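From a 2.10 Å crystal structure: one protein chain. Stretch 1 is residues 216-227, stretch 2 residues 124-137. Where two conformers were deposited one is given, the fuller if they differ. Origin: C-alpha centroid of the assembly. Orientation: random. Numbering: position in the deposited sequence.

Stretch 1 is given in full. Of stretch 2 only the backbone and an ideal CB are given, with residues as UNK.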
# COMPACT_ATOMS: atom_id res chain seq x y z
N LEU B 216 -8.66 4.32 -6.27
CA LEU B 216 -7.74 5.34 -5.74
C LEU B 216 -6.73 5.65 -6.84
O LEU B 216 -6.63 4.92 -7.85
CB LEU B 216 -7.05 4.82 -4.47
CG LEU B 216 -6.21 3.56 -4.58
CD1 LEU B 216 -4.90 3.76 -5.34
CD2 LEU B 216 -5.91 3.01 -3.17
N SER B 217 -6.00 6.74 -6.64
CA SER B 217 -4.96 7.12 -7.54
C SER B 217 -3.63 6.91 -6.87
O SER B 217 -3.39 7.33 -5.70
CB SER B 217 -5.14 8.56 -8.01
OG SER B 217 -4.12 8.91 -8.94
N TYR B 218 -2.74 6.28 -7.62
CA TYR B 218 -1.40 6.03 -7.16
C TYR B 218 -0.47 6.02 -8.36
O TYR B 218 -0.74 5.35 -9.36
CB TYR B 218 -1.36 4.64 -6.53
CG TYR B 218 -0.03 4.21 -5.95
CD1 TYR B 218 0.52 4.84 -4.81
CD2 TYR B 218 0.66 3.13 -6.50
CE1 TYR B 218 1.72 4.40 -4.24
CE2 TYR B 218 1.86 2.70 -5.95
CZ TYR B 218 2.37 3.33 -4.82
OH TYR B 218 3.52 2.87 -4.25
N ASP B 219 0.64 6.74 -8.26
CA ASP B 219 1.71 6.66 -9.24
C ASP B 219 1.23 6.93 -10.70
O ASP B 219 1.61 6.23 -11.63
CB ASP B 219 2.34 5.28 -9.12
CG ASP B 219 3.64 5.17 -9.85
OD1 ASP B 219 4.35 6.19 -9.95
OD2 ASP B 219 3.93 4.07 -10.35
N ASN B 220 0.41 7.96 -10.85
CA ASN B 220 -0.12 8.41 -12.14
C ASN B 220 -1.13 7.44 -12.78
O ASN B 220 -1.50 7.61 -13.92
CB ASN B 220 1.02 8.74 -13.15
CG ASN B 220 0.57 9.73 -14.23
OD1 ASN B 220 -0.10 10.71 -13.95
ND2 ASN B 220 0.92 9.46 -15.49
N HIS B 221 -1.61 6.47 -12.01
CA HIS B 221 -2.65 5.56 -12.45
C HIS B 221 -3.83 5.59 -11.55
O HIS B 221 -3.76 6.03 -10.39
CB HIS B 221 -2.09 4.14 -12.50
CG HIS B 221 -1.06 3.98 -13.54
ND1 HIS B 221 0.28 4.18 -13.29
CD2 HIS B 221 -1.16 3.73 -14.86
CE1 HIS B 221 0.96 4.01 -14.40
NE2 HIS B 221 0.11 3.74 -15.37
N ILE B 222 -4.95 5.12 -12.09
CA ILE B 222 -6.10 4.80 -11.27
C ILE B 222 -6.13 3.30 -11.03
O ILE B 222 -6.04 2.48 -12.00
CB ILE B 222 -7.41 5.27 -11.89
CG1 ILE B 222 -7.37 6.79 -12.03
CG2 ILE B 222 -8.64 4.82 -11.07
CD1 ILE B 222 -8.57 7.35 -12.78
N TYR B 223 -6.27 2.93 -9.76
CA TYR B 223 -6.42 1.51 -9.36
C TYR B 223 -7.90 1.24 -9.14
O TYR B 223 -8.51 1.77 -8.23
CB TYR B 223 -5.62 1.22 -8.08
CG TYR B 223 -4.13 1.07 -8.29
CD1 TYR B 223 -3.48 1.66 -9.33
CD2 TYR B 223 -3.35 0.37 -7.38
CE1 TYR B 223 -2.11 1.53 -9.51
CE2 TYR B 223 -1.99 0.24 -7.55
CZ TYR B 223 -1.39 0.80 -8.64
OH TYR B 223 -0.05 0.71 -8.78
N ALA B 224 -8.47 0.43 -10.01
CA ALA B 224 -9.87 0.06 -9.93
C ALA B 224 -9.96 -1.25 -9.18
O ALA B 224 -9.37 -2.24 -9.59
CB ALA B 224 -10.42 -0.12 -11.33
N MSE B 225 -10.70 -1.25 -8.09
CA MSE B 225 -10.60 -2.33 -7.13
C MSE B 225 -11.91 -3.05 -7.04
O MSE B 225 -13.01 -2.44 -6.99
CB MSE B 225 -10.21 -1.76 -5.75
CG MSE B 225 -8.81 -1.15 -5.83
SE MSE B 225 -8.65 0.24 -4.39
CE MSE B 225 -9.76 -0.55 -3.03
N TYR B 226 -11.81 -4.35 -6.99
CA TYR B 226 -12.99 -5.19 -6.92
C TYR B 226 -12.71 -6.32 -5.98
O TYR B 226 -11.60 -6.84 -5.99
CB TYR B 226 -13.30 -5.79 -8.29
CG TYR B 226 -13.55 -4.75 -9.32
CD1 TYR B 226 -12.50 -4.22 -10.05
CD2 TYR B 226 -14.83 -4.31 -9.58
CE1 TYR B 226 -12.73 -3.24 -10.99
CE2 TYR B 226 -15.06 -3.33 -10.51
CZ TYR B 226 -13.99 -2.78 -11.21
OH TYR B 226 -14.18 -1.80 -12.16
N SER B 227 -13.69 -6.75 -5.22
CA SER B 227 -13.47 -7.90 -4.32
C SER B 227 -14.75 -8.61 -3.99
O SER B 227 -15.82 -8.07 -4.17
CB SER B 227 -12.76 -7.43 -3.04
OG SER B 227 -13.49 -6.43 -2.41
N UNK B 124 -7.79 15.78 -15.50
CA UNK B 124 -7.69 14.60 -16.35
C UNK B 124 -7.98 13.35 -15.56
O UNK B 124 -8.61 12.44 -16.07
CB UNK B 124 -6.30 14.51 -16.99
N UNK B 125 -7.52 13.31 -14.30
CA UNK B 125 -7.78 12.17 -13.43
C UNK B 125 -9.25 12.05 -13.20
O UNK B 125 -9.80 10.96 -13.28
CB UNK B 125 -7.04 12.30 -12.10
N UNK B 126 -9.91 13.17 -12.90
CA UNK B 126 -11.34 13.15 -12.65
C UNK B 126 -12.12 12.71 -13.90
O UNK B 126 -13.03 11.91 -13.78
CB UNK B 126 -11.81 14.53 -12.19
N UNK B 127 -11.78 13.26 -15.06
CA UNK B 127 -12.38 12.84 -16.33
C UNK B 127 -12.16 11.36 -16.57
O UNK B 127 -13.05 10.67 -17.01
CB UNK B 127 -11.80 13.65 -17.49
N UNK B 128 -10.94 10.88 -16.31
CA UNK B 128 -10.63 9.44 -16.50
C UNK B 128 -11.52 8.59 -15.60
O UNK B 128 -12.06 7.57 -16.03
CB UNK B 128 -9.16 9.15 -16.20
N UNK B 129 -11.69 9.02 -14.36
CA UNK B 129 -12.55 8.29 -13.46
C UNK B 129 -14.01 8.29 -13.97
O UNK B 129 -14.70 7.25 -13.93
CB UNK B 129 -12.47 8.89 -12.06
N UNK B 130 -14.48 9.44 -14.46
CA UNK B 130 -15.79 9.50 -15.12
C UNK B 130 -15.93 8.52 -16.30
O UNK B 130 -16.92 7.82 -16.41
CB UNK B 130 -16.04 10.93 -15.61
N UNK B 131 -14.94 8.47 -17.18
CA UNK B 131 -15.00 7.55 -18.32
C UNK B 131 -15.07 6.10 -17.80
O UNK B 131 -15.87 5.27 -18.29
CB UNK B 131 -13.79 7.74 -19.24
N UNK B 132 -14.25 5.79 -16.81
CA UNK B 132 -14.18 4.46 -16.24
C UNK B 132 -15.51 4.04 -15.67
O UNK B 132 -16.00 2.93 -15.94
CB UNK B 132 -13.10 4.40 -15.16
N UNK B 133 -16.16 4.94 -14.95
CA UNK B 133 -17.49 4.68 -14.41
C UNK B 133 -18.51 4.38 -15.51
O UNK B 133 -19.32 3.47 -15.38
CB UNK B 133 -17.96 5.88 -13.58
N UNK B 134 -18.47 5.18 -16.57
CA UNK B 134 -19.35 5.03 -17.71
C UNK B 134 -19.09 3.69 -18.41
O UNK B 134 -20.01 2.97 -18.74
CB UNK B 134 -19.16 6.19 -18.68
N UNK B 135 -17.81 3.36 -18.61
CA UNK B 135 -17.45 2.10 -19.28
C UNK B 135 -17.97 0.92 -18.43
O UNK B 135 -18.45 -0.09 -18.98
CB UNK B 135 -15.94 2.00 -19.48
N UNK B 136 -17.83 1.05 -17.11
CA UNK B 136 -18.21 0.01 -16.18
C UNK B 136 -19.71 -0.24 -16.23
O UNK B 136 -20.16 -1.39 -16.20
CB UNK B 136 -17.78 0.38 -14.76
N UNK B 137 -20.48 0.84 -16.25
CA UNK B 137 -21.94 0.73 -16.30
C UNK B 137 -22.37 0.10 -17.60
O UNK B 137 -23.29 -0.70 -17.62
CB UNK B 137 -22.60 2.10 -16.13

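Stretch 2 is one helical run crossing a hairpin. Its axis passes 9.8 Å from that of strand 221-227, at 33°. Stretch 1 turns Ser217, Ile222, Ala224 and Tyr226 toward it, a mostly apolar surface.

Position 124 has nothing of stretch 1 near its ideal CB, so many side chains would do. It is Glu124, hydrogen-bonded elsewhere in the structure.

Position 125 points CA-to-CB sideways. Its ideal CB lies 5.2 Å from Ile222 CD1 and 5.5 Å from Ser217 OG. That leaves room for a long, flexible side chain, apolar or with a polar end for the serine. The residue is Met125, modelled as selenomethionine. With chi1 and chi2 both m, its end reaches the hairpin. SE lies 3.7 Å from Ile222 CG1. CE lies 3.3 Å from Ser217 OG and 3.6 Å from Asn220 C, so the methyl packs by the turn.

Positions 126 and 127 have no near neighbour in stretch 1, and polar residues would suit both. They are Asp126 and Gln127, neither touching stretch 1.

Position 128 points toward the strand. Its ideal CB is already 3.9 Å from Ile222 CD1, so a small apolar residue fits well. Ala128 makes that contact with its CB alone.

Position 129 points sideways, with its ideal CB 4.3 Å from Ile222 CD1. Leucine, isoleucine, valine or methionine would be reasonable. Leu129 borders the isoleucine tip: its CB is 4.2 Å from Ile222 CD1.

Position 130 has helical angles of -56/-47 and room for a CB, so nothing visible demands glycine. It is Gly130. Position 131 is also out of reach, so a polar or charged residue would suit. Lys131 forms a salt bridge along the helix, NZ to OD1 of position 135 at 3.0 Å.

Position 132 points toward stretch 1, but its ideal CB has no atom of it within 5.5 Å. A medium or large apolar side chain could span the gap. Leu132 does so, its CD2 4.1 Å from Ile222 CG2.

Positions 133, 134 and 135 are out of reach and suit polar residues. Gln133 NE2 donates to OE2 of position 137 at 2.7 Å. Position 134 is Glu134. Asp135 is the acidic partner of Lys131 in the salt bridge.

Position 136 points toward Tyr226, whose OH is 4.9 Å from the ideal CB. A large apolar or aromatic residue would suit, or a polar one reaching the hydroxyl. Trp136 takes it, NE1 3.7 Å from Tyr226 CE2. The rings meet obliquely, planes at 51°, and Tyr226 OH lies over one indole face. That hydroxyl has no hydrogen-bond partner in the model.

Position 137 is out of reach, and polar residues would suit. Glu137 OE2 accepts the bond from Gln133 NE2.

Stretch 2 (124-137) EMDQALGKLQEDWE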
# COMPACT_ATOMS: atom_id res chain seq x y z
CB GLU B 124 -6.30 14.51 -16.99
CG GLU B 124 -6.10 15.58 -18.07
CD GLU B 124 -4.68 15.66 -18.59
OE1 GLU B 124 -3.73 15.32 -17.88
OE2 GLU B 124 -4.51 16.07 -19.75
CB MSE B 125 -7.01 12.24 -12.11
CG MSE B 125 -5.57 11.85 -12.36
SE MSE B 125 -5.41 9.91 -12.20
CE MSE B 125 -3.47 10.06 -11.96
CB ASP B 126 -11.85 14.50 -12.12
CG ASP B 126 -11.45 14.75 -10.67
OD1 ASP B 126 -11.02 13.81 -9.95
OD2 ASP B 126 -11.56 15.92 -10.24
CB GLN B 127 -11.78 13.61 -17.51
CG GLN B 127 -12.10 15.09 -17.53
CD GLN B 127 -11.10 15.87 -18.36
OE1 GLN B 127 -10.53 15.35 -19.33
NE2 GLN B 127 -10.87 17.11 -18.00
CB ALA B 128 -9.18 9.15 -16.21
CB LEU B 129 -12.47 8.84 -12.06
CG LEU B 129 -13.29 8.09 -11.03
CD1 LEU B 129 -12.78 6.68 -10.86
CD2 LEU B 129 -13.28 8.82 -9.69
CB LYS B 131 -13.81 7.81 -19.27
CG LYS B 131 -13.74 6.94 -20.54
CD LYS B 131 -14.95 7.11 -21.48
CE LYS B 131 -14.71 6.46 -22.85
NZ LYS B 131 -14.05 5.11 -22.75
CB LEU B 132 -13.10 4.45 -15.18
CG LEU B 132 -12.29 3.20 -14.92
CD1 LEU B 132 -11.89 2.47 -16.19
CD2 LEU B 132 -11.09 3.62 -14.09
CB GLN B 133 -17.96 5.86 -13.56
CG GLN B 133 -19.30 5.72 -12.84
CD GLN B 133 -19.28 4.65 -11.73
OE1 GLN B 133 -18.24 4.38 -11.11
NE2 GLN B 133 -20.42 4.02 -11.49
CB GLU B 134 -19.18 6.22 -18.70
CG GLU B 134 -19.82 7.53 -18.25
CD GLU B 134 -19.30 8.78 -18.99
OE1 GLU B 134 -18.45 8.67 -19.90
OE2 GLU B 134 -19.75 9.89 -18.64
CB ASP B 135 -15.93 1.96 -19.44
CG ASP B 135 -15.36 2.80 -20.59
OD1 ASP B 135 -16.08 3.51 -21.26
OD2 ASP B 135 -14.14 2.74 -20.80
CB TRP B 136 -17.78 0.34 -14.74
CG TRP B 136 -18.04 -0.77 -13.74
CD1 TRP B 136 -17.57 -2.04 -13.82
CD2 TRP B 136 -18.78 -0.70 -12.51
NE1 TRP B 136 -17.98 -2.77 -12.75
CE2 TRP B 136 -18.73 -1.98 -11.93
CE3 TRP B 136 -19.49 0.31 -11.86
CZ2 TRP B 136 -19.36 -2.28 -10.73
CZ3 TRP B 136 -20.11 0.02 -10.66
CH2 TRP B 136 -20.04 -1.27 -10.10
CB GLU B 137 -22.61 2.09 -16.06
CG GLU B 137 -22.50 2.47 -14.59
CD GLU B 137 -22.89 3.90 -14.30
OE1 GLU B 137 -23.74 4.47 -15.03
OE2 GLU B 137 -22.32 4.47 -13.35
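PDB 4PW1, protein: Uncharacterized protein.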